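Local coordinates for ESX-5 secretion-associated protein EspG5 (Mycobacterium marinum, PDB 6VJ5), which acts in the cytoplasm as a specific chaperone for cognate PE/PPE proteins, preventing aggregation of their dimers and supporting ESX-5 secretion, at residues 8-20 / 130-142. Residues are numbered along the deposited sequence; the frame is centred on the assembly and turned at random.
Sequences TDITVNVDGFWML and AVRVGNDITVDDV
At one margin of the large antiparallel sheet of this EspG-family chaperone, the short N-terminal strand 10-13 pairs with strand 136-141, the second strand of a β-hairpin whose first strand, 126-133, leads into it through a type II' turn from V133 to D136. Two hydrogen-bonded antiparallel pairs, I10 with V139 and V12 with I137, alternate with the non-hydrogen-bonded pairs T11-T138 and N13-D136. Each hydrogen-bonded pair is closed by two N-H...O bonds; the straightest, I137 N to V12 O, measures 2.8 Å with 174° at the hydrogen. On the T11 face the two threonine hydroxyls share a hydrogen bond, T11 OG1 to T138 OG1, at 2.5 Å, a doubtfully short length; either could be the donor. In this close pair, with T11 CA 4.3 Å from T138 CA, OG1 of each threonine lies beside its own backbone N (chi1 -68° in T11, -72° in T138).

The opposite face, with I10, V12, I137 and V139, carries apolar side chains. F17, from the first turns of helix 14-23, meets the sheet through its CD2-CE2 bond: V139 CG2 lies at the ring edge, 3.8 Å from F17 CE2, while I137 CG2 approaches CD2 obliquely and I137 CD1 reaches CG and CB. Helix 69-79 borders this layer, with V71 against I10 and M75 against F17.

Where strand becomes helix, N13 is the N-cap, its OD1 accepting from G16 N at 2.7 Å. V14 CG2 then sits 3.5 Å above the centre of the R132 guanidinium plane. The extended R132 grips G134 O side-on through NE and NH2, at 2.9 Å from NE, and its outer nitrogens also bond to the carbonyls of R109 and L33. The paired, in-plane bonds to G134 O fix the guanidinium's rotation, so the start of the helix packs on an arginine held by the hairpin turn.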
ATOM      1  N   THR C   8      -0.906  28.085 -18.947  1.00 73.57           N
ATOM      2  CA  THR C   8      -0.046  26.978 -19.343  1.00 94.25           C
ATOM      3  C   THR C   8       0.278  26.040 -18.181  1.00 91.45           C
ATOM      4  O   THR C   8       0.690  24.896 -18.393  1.00 83.26           O
ATOM      5  CB  THR C   8       1.286  27.498 -19.942  1.00 99.36           C
ATOM      6  OG1 THR C   8       1.013  28.381 -21.037  1.00109.51           O
ATOM      7  CG2 THR C   8       2.153  26.340 -20.420  1.00 85.36           C
ATOM      8  N   ASP C   9       0.092  26.523 -16.958  1.00 95.11           N
ATOM      9  CA  ASP C   9       0.377  25.752 -15.757  1.00 86.78           C
ATOM     10  C   ASP C   9      -0.909  25.203 -15.151  1.00 81.10           C
ATOM     11  O   ASP C   9      -2.016  25.644 -15.469  1.00 87.68           O
ATOM     12  CB  ASP C   9       1.104  26.612 -14.719  1.00 89.30           C
ATOM     13  CG  ASP C   9       0.286  27.819 -14.288  1.00 91.77           C
ATOM     14  OD1 ASP C   9      -0.281  28.496 -15.171  1.00 92.56           O
ATOM     15  OD2 ASP C   9       0.199  28.085 -13.071  1.00 81.39           O
ATOM     16  N   ILE C  10      -0.747  24.234 -14.250  1.00 72.17           N
ATOM     17  CA  ILE C  10      -1.870  23.668 -13.517  1.00 71.34           C
ATOM     18  C   ILE C  10      -1.472  23.493 -12.059  1.00 74.86           C
ATOM     19  O   ILE C  10      -0.291  23.466 -11.712  1.00 73.83           O
ATOM     20  CB  ILE C  10      -2.334  22.312 -14.085  1.00 61.57           C
ATOM     21  CG1 ILE C  10      -1.195  21.297 -14.018  1.00 73.32           C
ATOM     22  CG2 ILE C  10      -2.806  22.469 -15.513  1.00 80.52           C
ATOM     23  CD1 ILE C  10      -1.621  19.889 -14.336  1.00 78.37           C
ATOM     24  N   THR C  11      -2.479  23.349 -11.204  1.00 65.44           N
ATOM     25  CA  THR C  11      -2.260  23.121  -9.783  1.00 69.19           C
ATOM     26  C   THR C  11      -3.330  22.173  -9.268  1.00 69.46           C
ATOM     27  O   THR C  11      -4.527  22.447  -9.404  1.00 65.16           O
ATOM     28  CB  THR C  11      -2.283  24.435  -9.000  1.00 71.60           C
ATOM     29  OG1 THR C  11      -1.143  25.225  -9.364  1.00 73.82           O
ATOM     30  CG2 THR C  11      -2.254  24.163  -7.505  1.00 67.02           C
ATOM     31  N   VAL C  12      -2.894  21.059  -8.684  1.00 56.58           N
ATOM     32  CA  VAL C  12      -3.790  20.073  -8.100  1.00 58.71           C
ATOM     33  C   VAL C  12      -3.346  19.829  -6.666  1.00 52.09           C
ATOM     34  O   VAL C  12      -2.184  20.028  -6.310  1.00 54.64           O
ATOM     35  CB  VAL C  12      -3.795  18.751  -8.894  1.00 70.70           C
ATOM     36  CG1 VAL C  12      -4.181  19.004 -10.342  1.00 69.50           C
ATOM     37  CG2 VAL C  12      -2.431  18.076  -8.805  1.00 66.22           C
ATOM     38  N   ASN C  13      -4.289  19.396  -5.835  1.00 56.33           N
ATOM     39  CA  ASN C  13      -3.925  18.963  -4.495  1.00 57.19           C
ATOM     40  C   ASN C  13      -3.279  17.577  -4.568  1.00 61.97           C
ATOM     41  O   ASN C  13      -3.107  16.996  -5.644  1.00 55.34           O
ATOM     42  CB  ASN C  13      -5.138  19.004  -3.565  1.00 50.85           C
ATOM     43  CG  ASN C  13      -6.269  18.104  -4.013  1.00 65.29           C
ATOM     44  OD1 ASN C  13      -6.056  17.088  -4.669  1.00 80.31           O
ATOM     45  ND2 ASN C  13      -7.490  18.473  -3.638  1.00 64.67           N
ATOM     46  N   VAL C  14      -2.885  17.052  -3.408  1.00 65.99           N
ATOM     47  CA  VAL C  14      -2.155  15.790  -3.378  1.00 64.10           C
ATOM     48  C   VAL C  14      -3.034  14.650  -3.875  1.00 64.27           C
ATOM     49  O   VAL C  14      -2.558  13.731  -4.552  1.00 64.06           O
ATOM     50  CB  VAL C  14      -1.627  15.523  -1.957  1.00 61.80           C
ATOM     51  CG1 VAL C  14      -1.001  14.139  -1.856  1.00 78.36           C
ATOM     52  CG2 VAL C  14      -0.613  16.588  -1.558  1.00 66.15           C
ATOM     53  N   ASP C  15      -4.328  14.692  -3.553  1.00 68.20           N
ATOM     54  CA  ASP C  15      -5.250  13.676  -4.049  1.00 69.47           C
ATOM     55  C   ASP C  15      -5.338  13.718  -5.568  1.00 64.76           C
ATOM     56  O   ASP C  15      -5.258  12.682  -6.235  1.00 63.60           O
ATOM     57  CB  ASP C  15      -6.632  13.875  -3.421  1.00 75.75           C
ATOM     58  CG  ASP C  15      -6.696  13.393  -1.987  1.00 80.57           C
ATOM     59  OD1 ASP C  15      -5.959  12.444  -1.647  1.00 77.79           O
ATOM     60  OD2 ASP C  15      -7.488  13.958  -1.204  1.00 79.86           O
ATOM     61  N   GLY C  16      -5.498  14.916  -6.133  1.00 62.72           N
ATOM     62  CA  GLY C  16      -5.620  15.031  -7.577  1.00 61.04           C
ATOM     63  C   GLY C  16      -4.369  14.588  -8.312  1.00 61.91           C
ATOM     64  O   GLY C  16      -4.450  13.947  -9.362  1.00 62.39           O
ATOM     65  N   PHE C  17      -3.195  14.920  -7.772  1.00 57.32           N
ATOM     66  CA  PHE C  17      -1.966  14.493  -8.427  1.00 60.42           C
ATOM     67  C   PHE C  17      -1.851  12.976  -8.454  1.00 70.28           C
ATOM     68  O   PHE C  17      -1.290  12.408  -9.399  1.00 68.13           O
ATOM     69  CB  PHE C  17      -0.749  15.086  -7.728  1.00 52.69           C
ATOM     70  CG  PHE C  17       0.516  14.941  -8.516  1.00 49.43           C
ATOM     71  CD1 PHE C  17       1.239  13.760  -8.486  1.00 59.31           C
ATOM     72  CD2 PHE C  17       0.973  15.981  -9.303  1.00 61.38           C
ATOM     73  CE1 PHE C  17       2.399  13.624  -9.217  1.00 63.16           C
ATOM     74  CE2 PHE C  17       2.135  15.850 -10.038  1.00 56.74           C
ATOM     75  CZ  PHE C  17       2.848  14.670  -9.995  1.00 58.06           C
ATOM     76  N   TRP C  18      -2.362  12.304  -7.421  1.00 68.45           N
ATOM     77  CA  TRP C  18      -2.317  10.848  -7.392  1.00 74.56           C
ATOM     78  C   TRP C  18      -3.275  10.236  -8.407  1.00 72.09           C
ATOM     79  O   TRP C  18      -2.967   9.194  -8.989  1.00 68.18           O
ATOM     80  CB  TRP C  18      -2.629  10.362  -5.979  1.00 69.65           C
ATOM     81  CG  TRP C  18      -2.918   8.908  -5.860  1.00 70.86           C
ATOM     82  CD1 TRP C  18      -2.012   7.895  -5.751  1.00 75.04           C
ATOM     83  CD2 TRP C  18      -4.209   8.299  -5.816  1.00 67.31           C
ATOM     84  NE1 TRP C  18      -2.660   6.687  -5.644  1.00 55.60           N
ATOM     85  CE2 TRP C  18      -4.012   6.910  -5.684  1.00 69.86           C
ATOM     86  CE3 TRP C  18      -5.515   8.792  -5.881  1.00 62.74           C
ATOM     87  CZ2 TRP C  18      -5.070   6.012  -5.615  1.00 71.69           C
ATOM     88  CZ3 TRP C  18      -6.560   7.902  -5.808  1.00 74.08           C
ATOM     89  CH2 TRP C  18      -6.333   6.526  -5.673  1.00 74.38           C
ATOM     90  N   MET C  19      -4.425  10.868  -8.645  1.00 61.75           N
ATOM     91  CA  MET C  19      -5.350  10.338  -9.639  1.00 71.59           C
ATOM     92  C   MET C  19      -4.762  10.430 -11.040  1.00 62.79           C
ATOM     93  O   MET C  19      -4.865   9.479 -11.822  1.00 59.50           O
ATOM     94  CB  MET C  19      -6.678  11.081  -9.546  1.00 64.26           C
ATOM     95  CG  MET C  19      -7.181  11.169  -8.114  1.00 79.24           C
ATOM     96  SD  MET C  19      -8.966  11.280  -7.952  1.00 87.85           S
ATOM     97  CE  MET C  19      -9.285  12.754  -8.916  1.00 90.37           C
ATOM     98  N   LEU C  20      -4.133  11.558 -11.376  1.00 55.15           N
ATOM     99  CA  LEU C  20      -3.467  11.657 -12.670  1.00 66.35           C
ATOM    100  C   LEU C  20      -2.447  10.542 -12.834  1.00 66.24           C
ATOM    101  O   LEU C  20      -2.352   9.924 -13.901  1.00 68.27           O
ATOM    102  CB  LEU C  20      -2.799  13.021 -12.811  1.00 62.66           C
ATOM    103  CG  LEU C  20      -3.743  14.200 -12.572  1.00 66.38           C
ATOM    104  CD1 LEU C  20      -2.978  15.506 -12.538  1.00 69.05           C
ATOM    105  CD2 LEU C  20      -4.824  14.238 -13.643  1.00 68.44           C
ATOM    106  N   ALA C 130       7.892  20.683 -11.197  1.00 62.77           N
ATOM    107  CA  ALA C 130       6.906  20.260 -10.208  1.00 65.70           C
ATOM    108  C   ALA C 130       7.265  20.921  -8.887  1.00 63.96           C
ATOM    109  O   ALA C 130       8.359  20.696  -8.357  1.00 60.85           O
ATOM    110  CB  ALA C 130       6.872  18.735 -10.070  1.00 50.41           C
ATOM    111  N   VAL C 131       6.355  21.741  -8.363  1.00 52.44           N
ATOM    112  CA  VAL C 131       6.596  22.529  -7.158  1.00 57.81           C
ATOM    113  C   VAL C 131       5.462  22.256  -6.186  1.00 49.11           C
ATOM    114  O   VAL C 131       4.293  22.470  -6.524  1.00 53.26           O
ATOM    115  CB  VAL C 131       6.689  24.036  -7.459  1.00 64.50           C
ATOM    116  CG1 VAL C 131       6.801  24.845  -6.169  1.00 53.33           C
ATOM    117  CG2 VAL C 131       7.857  24.314  -8.396  1.00 64.08           C
ATOM    118  N   ARG C 132       5.801  21.808  -4.982  1.00 53.36           N
ATOM    119  CA  ARG C 132       4.802  21.521  -3.964  1.00 58.09           C
ATOM    120  C   ARG C 132       4.897  22.529  -2.826  1.00 49.65           C
ATOM    121  O   ARG C 132       5.987  22.781  -2.298  1.00 46.62           O
ATOM    122  CB  ARG C 132       4.946  20.104  -3.403  1.00 51.28           C
ATOM    123  CG  ARG C 132       4.017  19.895  -2.220  1.00 51.17           C
ATOM    124  CD  ARG C 132       3.831  18.451  -1.812  1.00 46.15           C
ATOM    125  NE  ARG C 132       2.914  18.384  -0.674  1.00 47.28           N
ATOM    126  CZ  ARG C 132       2.586  17.271  -0.031  1.00 50.72           C
ATOM    127  NH1 ARG C 132       3.091  16.105  -0.410  1.00 55.45           N
ATOM    128  NH2 ARG C 132       1.748  17.326   0.995  1.00 46.09           N
ATOM    129  N   VAL C 133       3.747  23.095  -2.457  1.00 53.56           N
ATOM    130  CA  VAL C 133       3.608  23.993  -1.317  1.00 44.10           C
ATOM    131  C   VAL C 133       2.357  23.573  -0.559  1.00 47.51           C
ATOM    132  O   VAL C 133       1.281  23.456  -1.153  1.00 59.77           O
ATOM    133  CB  VAL C 133       3.496  25.471  -1.739  1.00 56.53           C
ATOM    134  CG1 VAL C 133       3.248  26.345  -0.511  1.00 45.17           C
ATOM    135  CG2 VAL C 133       4.742  25.913  -2.483  1.00 53.79           C
ATOM    136  N   GLY C 134       2.484  23.361   0.740  1.00 49.45           N
ATOM    137  CA  GLY C 134       1.349  22.851   1.486  1.00 53.94           C
ATOM    138  C   GLY C 134       0.931  21.518   0.894  1.00 63.36           C
ATOM    139  O   GLY C 134       1.715  20.566   0.809  1.00 52.60           O
ATOM    140  N   ASN C 135      -0.320  21.430   0.454  1.00 58.04           N
ATOM    141  CA  ASN C 135      -0.836  20.210  -0.150  1.00 65.64           C
ATOM    142  C   ASN C 135      -1.171  20.406  -1.620  1.00 58.43           C
ATOM    143  O   ASN C 135      -1.960  19.638  -2.179  1.00 57.00           O
ATOM    144  CB  ASN C 135      -2.039  19.728   0.655  1.00 58.12           C
ATOM    145  CG  ASN C 135      -1.625  19.175   2.011  1.00 57.73           C
ATOM    146  OD1 ASN C 135      -0.528  18.630   2.159  1.00 65.09           O
ATOM    147  ND2 ASN C 135      -2.488  19.328   3.005  1.00 61.72           N
ATOM    148  N   ASP C 136      -0.552  21.393  -2.260  1.00 52.95           N
ATOM    149  CA  ASP C 136      -0.771  21.702  -3.661  1.00 50.43           C
ATOM    150  C   ASP C 136       0.516  21.490  -4.437  1.00 57.09           C
ATOM    151  O   ASP C 136       1.607  21.805  -3.953  1.00 56.45           O
ATOM    152  CB  ASP C 136      -1.263  23.140  -3.813  1.00 56.32           C
ATOM    153  CG  ASP C 136      -2.643  23.334  -3.231  1.00 64.93           C
ATOM    154  OD1 ASP C 136      -3.571  22.623  -3.670  1.00 68.13           O
ATOM    155  OD2 ASP C 136      -2.796  24.170  -2.314  1.00 68.86           O
ATOM    156  N   ILE C 137       0.373  20.943  -5.637  1.00 60.52           N
ATOM    157  CA  ILE C 137       1.476  20.727  -6.560  1.00 60.33           C
ATOM    158  C   ILE C 137       1.142  21.458  -7.853  1.00 59.26           C
ATOM    159  O   ILE C 137      -0.003  21.424  -8.317  1.00 56.55           O
ATOM    160  CB  ILE C 137       1.716  19.223  -6.812  1.00 63.13           C
ATOM    161  CG1 ILE C 137       2.112  18.517  -5.508  1.00 63.11           C
ATOM    162  CG2 ILE C 137       2.801  19.036  -7.859  1.00 55.38           C
ATOM    163  CD1 ILE C 137       1.841  17.019  -5.494  1.00 60.87           C
ATOM    164  N   THR C 138       2.138  22.140  -8.415  1.00 60.60           N
ATOM    165  CA  THR C 138       1.998  22.900  -9.652  1.00 58.13           C
ATOM    166  C   THR C 138       2.955  22.304 -10.672  1.00 59.14           C
ATOM    167  O   THR C 138       4.160  22.214 -10.412  1.00 63.07           O
ATOM    168  CB  THR C 138       2.309  24.381  -9.432  1.00 60.22           C
ATOM    169  OG1 THR C 138       1.250  24.993  -8.686  1.00 64.30           O
ATOM    170  CG2 THR C 138       2.473  25.109 -10.763  1.00 63.61           C
ATOM    171  N   VAL C 139       2.425  21.903 -11.825  1.00 73.05           N
ATOM    172  CA  VAL C 139       3.207  21.293 -12.893  1.00 68.07           C
ATOM    173  C   VAL C 139       3.199  22.229 -14.092  1.00 66.63           C
ATOM    174  O   VAL C 139       2.171  22.841 -14.408  1.00 76.92           O
ATOM    175  CB  VAL C 139       2.656  19.905 -13.274  1.00 66.79           C
ATOM    176  CG1 VAL C 139       3.519  19.266 -14.350  1.00 63.69           C
ATOM    177  CG2 VAL C 139       2.579  19.010 -12.044  1.00 70.63           C
ATOM    178  N   ASP C 140       4.342  22.335 -14.763  1.00 68.00           N
ATOM    179  CA  ASP C 140       4.491  23.248 -15.888  1.00 73.90           C
ATOM    180  C   ASP C 140       5.838  22.986 -16.545  1.00 71.09           C
ATOM    181  O   ASP C 140       6.707  22.323 -15.972  1.00 69.36           O
ATOM    182  CB  ASP C 140       4.385  24.712 -15.439  1.00 72.26           C
ATOM    183  CG  ASP C 140       4.304  25.681 -16.608  1.00 80.12           C
ATOM    184  OD1 ASP C 140       4.876  25.380 -17.673  1.00 82.63           O
ATOM    185  OD2 ASP C 140       3.674  26.749 -16.468  1.00 82.77           O
ATOM    186  N   ASP C 141       5.993  23.507 -17.759  1.00 82.44           N
ATOM    187  CA  ASP C 141       7.272  23.477 -18.450  1.00 72.58           C
ATOM    188  C   ASP C 141       8.200  24.526 -17.853  1.00 68.09           C
ATOM    189  O   ASP C 141       7.758  25.557 -17.335  1.00 63.86           O
ATOM    190  CB  ASP C 141       7.086  23.728 -19.949  1.00 76.00           C
ATOM    191  CG  ASP C 141       6.455  22.548 -20.670  1.00 90.30           C
ATOM    192  OD1 ASP C 141       7.066  21.457 -20.698  1.00 82.30           O
ATOM    193  OD2 ASP C 141       5.343  22.714 -21.210  1.00 92.19           O
ATOM    194  N   VAL C 142       9.497  24.255 -17.928  1.00 61.25           N
ATOM    195  CA  VAL C 142      10.508  25.121 -17.336  1.00 67.66           C
ATOM    196  C   VAL C 142      11.659  25.264 -18.321  1.00 74.74           C
ATOM    197  O   VAL C 142      12.117  24.282 -18.914  1.00 69.95           O
ATOM    198  CB  VAL C 142      11.004  24.565 -15.984  1.00 68.18           C
ATOM    199  CG1 VAL C 142      11.758  23.259 -16.190  1.00 69.90           C
ATOM    200  CG2 VAL C 142      11.892  25.583 -15.287  1.00 70.47           C
TER